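Local atomic coordinates of NAD-dependent aldehyde dehydrogenase (Burkholderia multivorans, PDB entry 5UJU), a protein that probably catalyses the NAD-dependent oxidation of aldehydes to carboxylic acids. Residues Arg109-Ala114 and Ala227-Gly232; Ile253-Leu258 and Asp264-Thr269; Ala447-Phe452 and Ala476-Ala481; Leu284-Glu289 and Gly302-Arg307. All coordinates share one frame; numbering follows the deposited sequence. Where two conformers were deposited one is given.

Contact 1. Residues Arg109-Ala114 and Ala227-Gly232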
loop_
_atom_site.group_PDB
_atom_site.type_symbol
_atom_site.label_atom_id
_atom_site.label_comp_id
_atom_site.label_asym_id
_atom_site.label_seq_id
_atom_site.Cartn_x
_atom_site.Cartn_y
_atom_site.Cartn_z
ATOM N N ARG A 109 15.155 -16.540 8.408
ATOM C CA ARG A 109 15.161 -16.305 9.856
ATOM C C ARG A 109 16.277 -15.361 10.298
ATOM O O ARG A 109 16.008 -14.307 10.883
ATOM C CB ARG A 109 15.262 -17.635 10.619
ATOM C CG ARG A 109 15.175 -17.462 12.138
ATOM C CD ARG A 109 14.944 -18.797 12.854
ATOM N NE ARG A 109 15.153 -18.698 14.297
ATOM C CZ ARG A 109 14.187 -18.460 15.179
ATOM N NH1 ARG A 109 12.940 -18.271 14.763
ATOM N NH2 ARG A 109 14.468 -18.399 16.477
ATOM N N THR A 110 17.541 -15.729 10.058
ATOM C CA THR A 110 18.621 -14.897 10.590
ATOM C C THR A 110 18.670 -13.539 9.890
ATOM O O THR A 110 19.070 -12.537 10.493
ATOM C CB THR A 110 19.975 -15.636 10.510
ATOM O OG1 THR A 110 20.354 -15.867 9.153
ATOM C CG2 THR A 110 19.868 -16.983 11.208
ATOM N N TRP A 111 18.244 -13.476 8.632
ATOM C CA TRP A 111 18.139 -12.189 7.958
ATOM C C TRP A 111 17.108 -11.308 8.654
ATOM O O TRP A 111 17.406 -10.174 9.041
ATOM C CB TRP A 111 17.792 -12.428 6.486
ATOM C CG TRP A 111 17.595 -11.217 5.577
ATOM C CD1 TRP A 111 16.506 -10.968 4.788
ATOM C CD2 TRP A 111 18.527 -10.152 5.311
ATOM N NE1 TRP A 111 16.688 -9.811 4.072
ATOM C CE2 TRP A 111 17.919 -9.292 4.370
ATOM C CE3 TRP A 111 19.806 -9.832 5.787
ATOM C CZ2 TRP A 111 18.541 -8.134 3.899
ATOM C CZ3 TRP A 111 20.427 -8.677 5.307
ATOM C CH2 TRP A 111 19.800 -7.857 4.365
ATOM N N ARG A 112 15.905 -11.841 8.879
ATOM C CA ARG A 112 14.872 -11.088 9.582
ATOM C C ARG A 112 15.358 -10.637 10.950
ATOM O O ARG A 112 15.157 -9.482 11.346
ATOM C CB ARG A 112 13.604 -11.934 9.744
ATOM C CG ARG A 112 12.641 -11.324 10.757
ATOM C CD ARG A 112 11.333 -12.076 10.886
ATOM N NE ARG A 112 11.476 -13.341 11.606
ATOM C CZ ARG A 112 11.496 -14.543 11.038
ATOM N NH1 ARG A 112 11.385 -14.664 9.716
ATOM N NH2 ARG A 112 11.628 -15.629 11.800
ATOM N N GLU A 113 16.003 -11.542 11.694
ATOM C CA GLU A 113 16.374 -11.228 13.067
ATOM C C GLU A 113 17.431 -10.147 13.158
ATOM O O GLU A 113 17.574 -9.540 14.219
ATOM C CB GLU A 113 16.839 -12.488 13.790
ATOM C CG GLU A 113 15.670 -13.403 14.044
ATOM C CD GLU A 113 16.048 -14.674 14.762
ATOM O OE1 GLU A 113 17.261 -14.980 14.856
ATOM O OE2 GLU A 113 15.113 -15.348 15.245
ATOM N N ALA A 114 18.180 -9.887 12.086
ATOM C CA ALA A 114 19.190 -8.840 12.161
ATOM C C ALA A 114 18.582 -7.435 12.128
ATOM O O ALA A 114 19.264 -6.465 12.480
ATOM C CB ALA A 114 20.203 -9.014 11.032
ATOM N N ALA A 227 13.949 -2.393 -2.500
ATOM C CA ALA A 227 12.850 -2.198 -1.556
ATOM C C ALA A 227 12.575 -3.479 -0.767
ATOM O O ALA A 227 12.258 -3.429 0.432
ATOM C CB ALA A 227 11.589 -1.753 -2.295
ATOM N N ASP A 228 12.626 -4.629 -1.447
ATOM C CA ASP A 228 12.449 -5.915 -0.783
ATOM C C ASP A 228 13.543 -6.129 0.261
ATOM O O ASP A 228 13.254 -6.415 1.425
ATOM C CB ASP A 228 12.465 -7.047 -1.813
ATOM C CG ASP A 228 11.133 -7.243 -2.544
ATOM O OD1 ASP A 228 10.117 -6.649 -2.141
ATOM O OD2 ASP A 228 11.111 -8.022 -3.535
ATOM N N LEU A 229 14.810 -5.971 -0.146
ATOM C CA LEU A 229 15.934 -6.252 0.748
ATOM C C LEU A 229 15.967 -5.292 1.927
ATOM O O LEU A 229 16.174 -5.712 3.069
ATOM C CB LEU A 229 17.255 -6.177 -0.023
ATOM C CG LEU A 229 17.615 -7.358 -0.912
ATOM C CD1 LEU A 229 18.902 -7.027 -1.681
ATOM C CD2 LEU A 229 17.778 -8.630 -0.050
ATOM N N ALA A 230 15.748 -3.998 1.667
ATOM C CA ALA A 230 15.785 -2.975 2.705
ATOM C C ALA A 230 14.675 -3.145 3.733
ATOM O O ALA A 230 14.721 -2.512 4.792
ATOM C CB ALA A 230 15.696 -1.575 2.077
ATOM N N THR A 231 13.642 -3.925 3.429
ATOM C CA THR A 231 12.611 -4.203 4.419
ATOM C C THR A 231 12.698 -5.644 4.924
ATOM O O THR A 231 11.723 -6.166 5.471
ATOM C CB THR A 231 11.222 -3.894 3.849
ATOM O OG1 THR A 231 11.043 -4.602 2.617
ATOM C CG2 THR A 231 11.079 -2.370 3.590
ATOM N N GLY A 232 13.844 -6.298 4.725
ATOM C CA GLY A 232 14.106 -7.577 5.370
ATOM C C GLY A 232 13.571 -8.791 4.655
ATOM O O GLY A 232 13.624 -9.893 5.210
#

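Contact 2. Residues Ile253-Leu258 and Asp264-Thr269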
loop_
_atom_site.group_PDB
_atom_site.type_symbol
_atom_site.label_atom_id
_atom_site.label_comp_id
_atom_site.label_asym_id
_atom_site.label_seq_id
_atom_site.Cartn_x
_atom_site.Cartn_y
_atom_site.Cartn_z
ATOM N N ILE A 253 26.863 -10.136 -6.757
ATOM C CA ILE A 253 27.428 -9.144 -5.851
ATOM C C ILE A 253 26.611 -9.060 -4.566
ATOM O O ILE A 253 27.173 -8.964 -3.465
ATOM C CB ILE A 253 27.542 -7.784 -6.567
ATOM C CG1 ILE A 253 28.589 -7.873 -7.686
ATOM C CG2 ILE A 253 27.927 -6.701 -5.587
ATOM C CD1 ILE A 253 28.703 -6.595 -8.567
ATOM N N ALA A 254 25.276 -9.130 -4.675
ATOM C CA ALA A 254 24.433 -9.152 -3.482
ATOM C C ALA A 254 24.791 -10.320 -2.568
ATOM O O ALA A 254 24.896 -10.152 -1.349
ATOM C CB ALA A 254 22.956 -9.251 -3.867
ATOM N N ARG A 255 24.976 -11.507 -3.148
ATOM C CA ARG A 255 25.286 -12.703 -2.370
ATOM C C ARG A 255 26.646 -12.592 -1.696
ATOM O O ARG A 255 26.830 -13.069 -0.571
ATOM C CB ARG A 255 25.238 -13.925 -3.284
ATOM C CG ARG A 255 23.832 -14.245 -3.789
ATOM C CD ARG A 255 23.852 -15.377 -4.794
ATOM N NE ARG A 255 24.335 -16.632 -4.211
ATOM C CZ ARG A 255 23.547 -17.513 -3.604
ATOM N NH1 ARG A 255 22.249 -17.270 -3.477
ATOM N NH2 ARG A 255 24.053 -18.628 -3.108
ATOM N N ASP A 256 27.611 -11.977 -2.378
ATOM C CA ASP A 256 28.911 -11.697 -1.773
ATOM C C ASP A 256 28.757 -10.907 -0.485
ATOM O O ASP A 256 29.329 -11.261 0.554
ATOM C CB ASP A 256 29.774 -10.903 -2.752
ATOM C CG ASP A 256 30.355 -11.758 -3.844
ATOM O OD1 ASP A 256 30.280 -13.003 -3.743
ATOM O OD2 ASP A 256 30.893 -11.174 -4.805
ATOM N N VAL A 257 28.005 -9.810 -0.547
ATOM C CA VAL A 257 27.843 -8.937 0.608
ATOM C C VAL A 257 27.125 -9.674 1.729
ATOM O O VAL A 257 27.532 -9.612 2.895
ATOM C CB VAL A 257 27.087 -7.657 0.208
ATOM C CG1 VAL A 257 26.782 -6.830 1.436
ATOM C CG2 VAL A 257 27.906 -6.856 -0.820
ATOM N N LEU A 258 26.049 -10.387 1.385
ATOM C CA LEU A 258 25.294 -11.124 2.393
ATOM C C LEU A 258 26.163 -12.178 3.067
ATOM O O LEU A 258 26.150 -12.312 4.296
ATOM C CB LEU A 258 24.059 -11.768 1.749
ATOM C CG LEU A 258 22.947 -10.779 1.388
ATOM C CD1 LEU A 258 22.126 -11.287 0.188
ATOM C CD2 LEU A 258 22.054 -10.552 2.592
ATOM N N ASP A 264 22.945 -16.007 5.162
ATOM C CA ASP A 264 22.772 -17.021 4.131
ATOM C C ASP A 264 22.701 -16.309 2.785
ATOM O O ASP A 264 21.808 -15.472 2.588
ATOM C CB ASP A 264 21.499 -17.828 4.425
ATOM C CG ASP A 264 21.280 -19.000 3.459
ATOM O OD1 ASP A 264 21.853 -19.028 2.345
ATOM O OD2 ASP A 264 20.487 -19.898 3.819
ATOM N N PRO A 265 23.638 -16.547 1.860
ATOM C CA PRO A 265 23.568 -15.845 0.570
ATOM C C PRO A 265 22.278 -16.108 -0.178
ATOM O O PRO A 265 21.930 -15.317 -1.061
ATOM C CB PRO A 265 24.790 -16.374 -0.196
ATOM C CG PRO A 265 25.102 -17.698 0.447
ATOM C CD PRO A 265 24.769 -17.494 1.912
ATOM N N ASN A 266 21.559 -17.192 0.142
ATOM C CA ASN A 266 20.280 -17.447 -0.510
ATOM C C ASN A 266 19.180 -16.474 -0.096
ATOM O O ASN A 266 18.033 -16.672 -0.505
ATOM C CB ASN A 266 19.841 -18.879 -0.241
ATOM C CG ASN A 266 20.769 -19.871 -0.881
ATOM O OD1 ASN A 266 21.304 -19.606 -1.953
ATOM N ND2 ASN A 266 20.996 -21.006 -0.218
ATOM N N VAL A 267 19.476 -15.456 0.713
ATOM C CA VAL A 267 18.562 -14.319 0.797
ATOM C C VAL A 267 18.240 -13.794 -0.603
ATOM O O VAL A 267 17.107 -13.381 -0.866
ATOM C CB VAL A 267 19.154 -13.223 1.717
ATOM C CG1 VAL A 267 18.384 -11.898 1.569
ATOM C CG2 VAL A 267 19.091 -13.693 3.177
ATOM N N VAL A 268 19.193 -13.875 -1.543
ATOM C CA VAL A 268 18.957 -13.479 -2.937
ATOM C C VAL A 268 19.383 -14.615 -3.862
ATOM O O VAL A 268 20.539 -15.057 -3.814
ATOM C CB VAL A 268 19.705 -12.188 -3.304
ATOM C CG1 VAL A 268 19.484 -11.850 -4.778
ATOM C CG2 VAL A 268 19.247 -11.048 -2.412
ATOM N N THR A 269 18.461 -15.073 -4.719
ATOM C CA THR A 269 18.752 -16.122 -5.692
ATOM C C THR A 269 18.343 -15.674 -7.091
ATOM O O THR A 269 17.586 -14.713 -7.267
ATOM C CB THR A 269 18.043 -17.444 -5.355
ATOM O OG1 THR A 269 16.641 -17.217 -5.183
ATOM C CG2 THR A 269 18.626 -18.056 -4.069
#

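Contact 3. Residues Ala447-Phe452 and Ala476-Ala481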
loop_
_atom_site.group_PDB
_atom_site.type_symbol
_atom_site.label_atom_id
_atom_site.label_comp_id
_atom_site.label_asym_id
_atom_site.label_seq_id
_atom_site.Cartn_x
_atom_site.Cartn_y
_atom_site.Cartn_z
ATOM N N ALA A 447 -9.159 11.054 -36.453
ATOM C CA ALA A 447 -10.096 9.969 -36.726
ATOM C C ALA A 447 -9.443 8.589 -36.671
ATOM O O ALA A 447 -10.150 7.584 -36.554
ATOM C CB ALA A 447 -10.742 10.175 -38.097
ATOM N N ASP A 448 -8.115 8.513 -36.740
ATOM C CA ASP A 448 -7.398 7.239 -36.704
ATOM C C ASP A 448 -7.126 6.760 -35.279
ATOM O O ASP A 448 -6.079 6.142 -35.021
ATOM C CB ASP A 448 -6.105 7.352 -37.517
ATOM C CG ASP A 448 -6.377 7.836 -38.945
ATOM O OD1 ASP A 448 -7.320 7.292 -39.552
ATOM O OD2 ASP A 448 -5.685 8.754 -39.447
ATOM N N ARG A 449 -8.056 7.035 -34.355
ATOM C CA ARG A 449 -7.880 6.693 -32.943
ATOM C C ARG A 449 -7.539 5.227 -32.719
ATOM O O ARG A 449 -6.698 4.902 -31.869
ATOM C CB ARG A 449 -9.169 6.974 -32.168
ATOM C CG ARG A 449 -9.176 8.194 -31.298
ATOM C CD ARG A 449 -10.524 8.296 -30.590
ATOM N NE ARG A 449 -10.407 7.730 -29.243
ATOM C CZ ARG A 449 -10.724 8.379 -28.127
ATOM N NH1 ARG A 449 -10.565 7.794 -26.945
ATOM N NH2 ARG A 449 -11.223 9.606 -28.193
ATOM N N GLU A 450 -8.198 4.328 -33.455
ATOM C CA GLU A 450 -8.006 2.898 -33.234
ATOM C C GLU A 450 -6.553 2.501 -33.415
ATOM O O GLU A 450 -6.101 1.507 -32.830
ATOM C CB GLU A 450 -8.906 2.082 -34.168
ATOM N N LYS A 451 -5.811 3.259 -34.217
ATOM C CA LYS A 451 -4.413 2.954 -34.468
ATOM C C LYS A 451 -3.483 3.553 -33.429
ATOM O O LYS A 451 -2.559 2.873 -32.976
ATOM C CB LYS A 451 -4.002 3.442 -35.866
ATOM C CG LYS A 451 -4.900 2.957 -37.019
ATOM C CD LYS A 451 -4.658 1.466 -37.268
ATOM C CE LYS A 451 -5.572 0.867 -38.328
ATOM N NZ LYS A 451 -5.590 -0.628 -38.238
ATOM N N PHE A 452 -3.704 4.790 -32.998
ATOM C CA PHE A 452 -2.699 5.420 -32.156
ATOM C C PHE A 452 -2.988 5.301 -30.664
ATOM O O PHE A 452 -2.200 5.814 -29.863
ATOM C CB PHE A 452 -2.469 6.897 -32.557
ATOM C CG PHE A 452 -3.693 7.801 -32.473
ATOM C CD1 PHE A 452 -4.255 8.329 -33.639
ATOM C CD2 PHE A 452 -4.215 8.198 -31.251
ATOM C CE1 PHE A 452 -5.352 9.190 -33.590
ATOM C CE2 PHE A 452 -5.319 9.055 -31.192
ATOM C CZ PHE A 452 -5.881 9.552 -32.364
ATOM N N ALA A 476 -5.605 13.760 -25.077
ATOM C CA ALA A 476 -4.426 13.269 -24.369
ATOM C C ALA A 476 -4.772 12.837 -22.947
ATOM O O ALA A 476 -4.356 11.761 -22.494
ATOM C CB ALA A 476 -3.334 14.336 -24.358
ATOM N N GLY A 477 -5.539 13.663 -22.229
ATOM C CA GLY A 477 -5.963 13.290 -20.885
ATOM C C GLY A 477 -6.846 12.056 -20.871
ATOM O O GLY A 477 -6.744 11.215 -19.973
ATOM N N GLU A 478 -7.734 11.936 -21.860
ATOM C CA GLU A 478 -8.605 10.770 -21.929
ATOM C C GLU A 478 -7.806 9.504 -22.197
ATOM O O GLU A 478 -8.036 8.471 -21.556
ATOM C CB GLU A 478 -9.664 10.969 -23.012
ATOM C CG GLU A 478 -10.507 9.742 -23.280
ATOM C CD GLU A 478 -11.447 9.921 -24.467
ATOM O OE1 GLU A 478 -11.766 11.075 -24.830
ATOM O OE2 GLU A 478 -11.870 8.897 -25.033
ATOM N N ILE A 479 -6.863 9.569 -23.138
ATOM C CA ILE A 479 -6.114 8.382 -23.532
ATOM C C ILE A 479 -5.176 7.944 -22.418
ATOM O O ILE A 479 -4.989 6.745 -22.183
ATOM C CB ILE A 479 -5.360 8.647 -24.847
ATOM C CG1 ILE A 479 -6.349 8.654 -26.018
ATOM C CG2 ILE A 479 -4.243 7.613 -25.057
ATOM C CD1 ILE A 479 -5.740 9.081 -27.346
ATOM N N ALA A 480 -4.556 8.903 -21.723
ATOM C CA ALA A 480 -3.703 8.553 -20.591
ATOM C C ALA A 480 -4.497 7.845 -19.498
ATOM O O ALA A 480 -4.025 6.860 -18.919
ATOM C CB ALA A 480 -3.020 9.799 -20.029
ATOM N N ALA A 481 -5.697 8.342 -19.192
ATOM C CA ALA A 481 -6.496 7.734 -18.133
ATOM C C ALA A 481 -7.010 6.358 -18.541
ATOM O O ALA A 481 -7.067 5.439 -17.717
ATOM C CB ALA A 481 -7.661 8.647 -17.764
#

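Contact 4. Residues Leu284-Glu289 and Gly302-Arg307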
loop_
_atom_site.group_PDB
_atom_site.type_symbol
_atom_site.label_atom_id
_atom_site.label_comp_id
_atom_site.label_asym_id
_atom_site.label_seq_id
_atom_site.Cartn_x
_atom_site.Cartn_y
_atom_site.Cartn_z
ATOM N N LEU A 284 4.918 -19.897 -10.301
ATOM C CA LEU A 284 5.719 -19.266 -9.259
ATOM C C LEU A 284 4.980 -18.094 -8.615
ATOM O O LEU A 284 4.951 -17.967 -7.385
ATOM C CB LEU A 284 7.052 -18.803 -9.857
ATOM C CG LEU A 284 7.998 -18.045 -8.936
ATOM C CD1 LEU A 284 8.287 -18.882 -7.674
ATOM C CD2 LEU A 284 9.281 -17.733 -9.670
ATOM N N ALA A 285 4.350 -17.242 -9.432
ATOM C CA ALA A 285 3.680 -16.062 -8.903
ATOM C C ALA A 285 2.527 -16.412 -7.978
ATOM O O ALA A 285 2.170 -15.592 -7.123
ATOM C CB ALA A 285 3.171 -15.184 -10.048
ATOM N N LEU A 286 1.945 -17.608 -8.115
ATOM C CA LEU A 286 0.829 -18.024 -7.279
ATOM C C LEU A 286 1.259 -18.804 -6.029
ATOM O O LEU A 286 0.394 -19.176 -5.228
ATOM C CB LEU A 286 -0.145 -18.887 -8.101
ATOM C CG LEU A 286 -0.821 -18.220 -9.313
ATOM C CD1 LEU A 286 -1.955 -19.061 -9.866
ATOM C CD2 LEU A 286 -1.337 -16.849 -8.936
ATOM N N ARG A 287 2.555 -19.055 -5.819
ATOM C CA ARG A 287 2.959 -19.841 -4.641
ATOM C C ARG A 287 2.645 -19.080 -3.357
ATOM O O ARG A 287 2.862 -17.867 -3.284
ATOM C CB ARG A 287 4.452 -20.182 -4.672
ATOM C CG ARG A 287 4.833 -21.232 -5.694
ATOM C CD ARG A 287 4.397 -22.607 -5.200
ATOM N NE ARG A 287 5.148 -23.018 -4.001
ATOM C CZ ARG A 287 6.251 -23.769 -4.026
ATOM N NH1 ARG A 287 6.740 -24.188 -5.188
ATOM N NH2 ARG A 287 6.873 -24.103 -2.892
ATOM N N PRO A 288 2.143 -19.761 -2.326
ATOM C CA PRO A 288 1.819 -19.052 -1.079
ATOM C C PRO A 288 3.021 -18.399 -0.439
ATOM O O PRO A 288 2.847 -17.425 0.307
ATOM C CB PRO A 288 1.216 -20.145 -0.181
ATOM C CG PRO A 288 1.505 -21.441 -0.853
ATOM C CD PRO A 288 1.647 -21.142 -2.326
ATOM N N GLU A 289 4.237 -18.887 -0.721
ATOM C CA GLU A 289 5.439 -18.293 -0.144
ATOM C C GLU A 289 5.800 -16.961 -0.779
ATOM O O GLU A 289 6.528 -16.172 -0.170
ATOM C CB GLU A 289 6.635 -19.246 -0.294
ATOM C CG GLU A 289 6.489 -20.614 0.406
ATOM C CD GLU A 289 5.892 -21.699 -0.497
ATOM O OE1 GLU A 289 5.266 -21.381 -1.536
ATOM O OE2 GLU A 289 6.079 -22.884 -0.182
ATOM N N GLY A 302 1.044 -7.951 -16.546
ATOM C CA GLY A 302 0.982 -7.208 -15.294
ATOM C C GLY A 302 -0.401 -7.240 -14.678
ATOM O O GLY A 302 -0.552 -7.398 -13.464
ATOM N N THR A 303 -1.429 -7.101 -15.515
ATOM C CA THR A 303 -2.815 -7.211 -15.067
ATOM C C THR A 303 -3.126 -8.604 -14.526
ATOM O O THR A 303 -3.867 -8.750 -13.545
ATOM C CB THR A 303 -3.739 -6.889 -16.244
ATOM O OG1 THR A 303 -3.496 -5.550 -16.687
ATOM C CG2 THR A 303 -5.168 -7.023 -15.856
ATOM N N TRP A 304 -2.613 -9.644 -15.184
ATOM C CA TRP A 304 -2.832 -10.998 -14.689
ATOM C C TRP A 304 -2.321 -11.139 -13.258
ATOM O O TRP A 304 -3.023 -11.669 -12.391
ATOM C CB TRP A 304 -2.153 -12.011 -15.617
ATOM C CG TRP A 304 -2.478 -13.440 -15.307
ATOM C CD1 TRP A 304 -3.464 -14.199 -15.865
ATOM C CD2 TRP A 304 -1.821 -14.279 -14.348
ATOM N NE1 TRP A 304 -3.458 -15.458 -15.319
ATOM C CE2 TRP A 304 -2.462 -15.532 -14.381
ATOM C CE3 TRP A 304 -0.752 -14.089 -13.469
ATOM C CZ2 TRP A 304 -2.075 -16.592 -13.565
ATOM C CZ3 TRP A 304 -0.363 -15.151 -12.656
ATOM C CH2 TRP A 304 -1.026 -16.384 -12.713
ATOM N N LEU A 305 -1.115 -10.626 -12.985
ATOM C CA LEU A 305 -0.525 -10.733 -11.647
ATOM C C LEU A 305 -1.347 -9.983 -10.603
ATOM O O LEU A 305 -1.562 -10.481 -9.492
ATOM C CB LEU A 305 0.907 -10.198 -11.665
ATOM C CG LEU A 305 1.910 -11.003 -12.475
ATOM C CD1 LEU A 305 3.121 -10.168 -12.743
ATOM C CD2 LEU A 305 2.315 -12.240 -11.686
ATOM N N GLU A 306 -1.770 -8.760 -10.924
ATOM C CA GLU A 306 -2.559 -7.980 -9.975
ATOM C C GLU A 306 -3.837 -8.712 -9.588
ATOM O O GLU A 306 -4.266 -8.670 -8.429
ATOM C CB GLU A 306 -2.907 -6.612 -10.567
ATOM C CG GLU A 306 -1.711 -5.743 -10.903
ATOM C CD GLU A 306 -2.116 -4.571 -11.767
ATOM O OE1 GLU A 306 -3.330 -4.398 -11.964
ATOM O OE2 GLU A 306 -1.238 -3.838 -12.257
ATOM N N ARG A 307 -4.448 -9.400 -10.543
ATOM C CA ARG A 307 -5.736 -10.035 -10.310
ATOM C C ARG A 307 -5.621 -11.433 -9.721
ATOM O O ARG A 307 -6.490 -11.843 -8.940
ATOM C CB ARG A 307 -6.521 -10.084 -11.619
ATOM C CG ARG A 307 -6.888 -8.707 -12.128
ATOM C CD ARG A 307 -7.440 -8.746 -13.538
ATOM N NE ARG A 307 -7.772 -7.403 -14.005
ATOM C CZ ARG A 307 -9.004 -6.983 -14.265
ATOM N NH1 ARG A 307 -10.036 -7.805 -14.117
ATOM N NH2 ARG A 307 -9.199 -5.738 -14.680
#

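Contact 1. Residues Arg109-Ala114 and Ala227-Gly232
W111 of helix 97-132 lays its indole against the C-terminal end of helix 217-230, which closes in a Schellman motif with G232 as its C-prime residue. The evidence for that ending is the positive phi of G232 (85°) together with two backbone bonds, G232 N to L229 O at 2.9 Å and N233 N to D228 O. From CB the tryptophan side chain leaves its helix in the direction of the turn, with CG anti to the backbone N (chi1 179°). On the pyrrole side, CD1 comes within 3.1 Å of G232 O, which sits obliquely to the ring. The neighbouring NE1 is 3.3 Å from G232 O, yet the angle is too poor for a hydrogen bond; its N-H is taken instead by the backbone oxygen of N233, the next residue. Farther along the benzo ring, CZ2 approaches L229 O to 3.5 Å. All three residues that touch are buried, and F263 also meets the indole edge-to-face. R109, two residues earlier in the helix, forms a salt bridge with E503 of the second subunit. The apolar part of the contact is a single pair, W111 CZ2 to L229 CD2 at 4.1 Å.

Contact 2. Residues Ile253-Leu258 and Asp264-Thr269
The guanidinium of R255 carries P265 CB over the centre of one face, 3.7 Å above its plane, while N266 OD1 and V268 O lie at its edge, both close to that plane. P265 O lies over the same face as P265 CB, 3.1 Å from R255 NH1 but at too poor an angle for a hydrogen bond. NH1 donates to V268 O at 2.8 Å and to N266 OD1 at 2.9 Å; NH2 reaches the same N266 OD1 at 3.1 Å, so one amide oxygen is gripped end-on by two nitrogens. Guanidinium and amide planes are turned 42° apart. The bend at chi3 (63°) folds the arginine chain over the 3-10 turn 265-267. Just ahead of that turn, D264 OD1 accepts from N266 N at 2.9 Å, an Asx turn that helps fix the backbone bearing the amide. Farther along the helix, L258 brings CD1 to 3.9 Å from both V267 CB and V268 CG2. The contact belongs to the beta-alpha-beta unit of strand 234-238, helix 245-260 and strand 268-270, tying the helix to the turn that leads into the second strand. R255 NH2 also forms a salt bridge with D69. The buried positive charge is thus probably balanced by D69, while the bonds to N266 OD1 and V268 O hold the rotation of the guanidinium.

Contact 3. Residues Ala447-Phe452 and Ala476-Ala481
F452 meets I479 and R449 meets E478, two pairings of different kinds that join the short helix 449-452 to helix 469-483. The apolar half is the buried one. There the edge of the F452 ring meets the tip of I479, with CE2 3.9 Å from CD1 and the methyl close to the ring plane. F452 has CG between its backbone N and carbonyl carbon (chi1 60°), which turns the ring back over its own helix: R449 CA lies 3.5 Å above one face, offset toward the rim. L475 of helix 469-483 also touches the ring, while I479 packs on Q323 of strand 323-326.

The other half is more open: R449 and E478 are both partly exposed, and long side chains bridge the gap, since the closest CA atoms, those of R449 and I479, are 9.7 Å apart. R449 NH1 donates to E478 OE2 at 2.6 Å with an N-H...O angle of 153°, making a salt bridge; NH2 adds a weak bond to the same oxygen at 3.3 Å. Guanidinium and carboxylate planes are 45° apart, and NH1 comes from above the carboxylate plane. Helix 449-452 lies in the connection between parallel strands 440-445 and 460-466, helix 469-483 follows strand 460-466, and F452 rests on F462 and I464 of that strand. NH1 carries the main bond and NH2 adds little; without the coplanar pairing of two nitrogens with two oxygens, this tilted, single-oxygen grip probably leaves the ion pair some rotational freedom.

Contact 4. Residues Leu284-Glu289 and Gly302-Arg307
L286 and W304 are brought together by different chi1 choices: the leucine has CG beside its backbone N (-62°), whereas the tryptophan has CG anti to its own (-172°), which swings the six-membered ring out from helix 299-308. The outer corner of that ring, W304 CH2, then comes 3.8 Å from L286 CD2 and 4.0 Å from L286 CD1, so the isopropyl fork straddles a single ring atom. The leucine stands obliquely to the indole. A285 lies instead near the ring plane, its CB 4.4 Å from W304 CZ3. The contact joins the helices before and after strand 290-296, namely 278-285 and 299-308; the latter links parallel strands 290-296 and 313-317 in a beta-alpha-beta crossover of the mixed sheet that also holds strand 191-211. Both buried side chains face this sheet: A285 touches I293, and L305 touches F295 and L211. W304 is also stacked on the ring of H308, one turn later in its helix. The backbone is held nearby by A285 O, which accepts from Q311 NE2. Closest of the carbon pairs is A285 CB to L305 CD2 at 3.5 Å, a tight methyl-to-methyl approach.

In the fold
Along the chain the contacts close in the order 1, 2, 4, 3, each finished before the next begins. Contacts 1 and 2 adjoin, their centres 12 Å apart: W111 CZ3 packs on L258 CD2 and L229 CD2 on V268 CG2, so helices 97-132, 217-230 and 245-260 share one apolar cluster. Contact 4 lies about 22 Å from contact 1 and 24 Å from contact 2, centre to centre, beside the same mixed sheet, which includes strands 234-238, 268-270 and 290-296. Contact 3 belongs to the other seven-stranded sheet, about 44 Å from contact 1 across the chain's centre. This is consistent with the family's cofactor-binding domain (contacts 1, 2 and 4) and catalytic domain (contact 3).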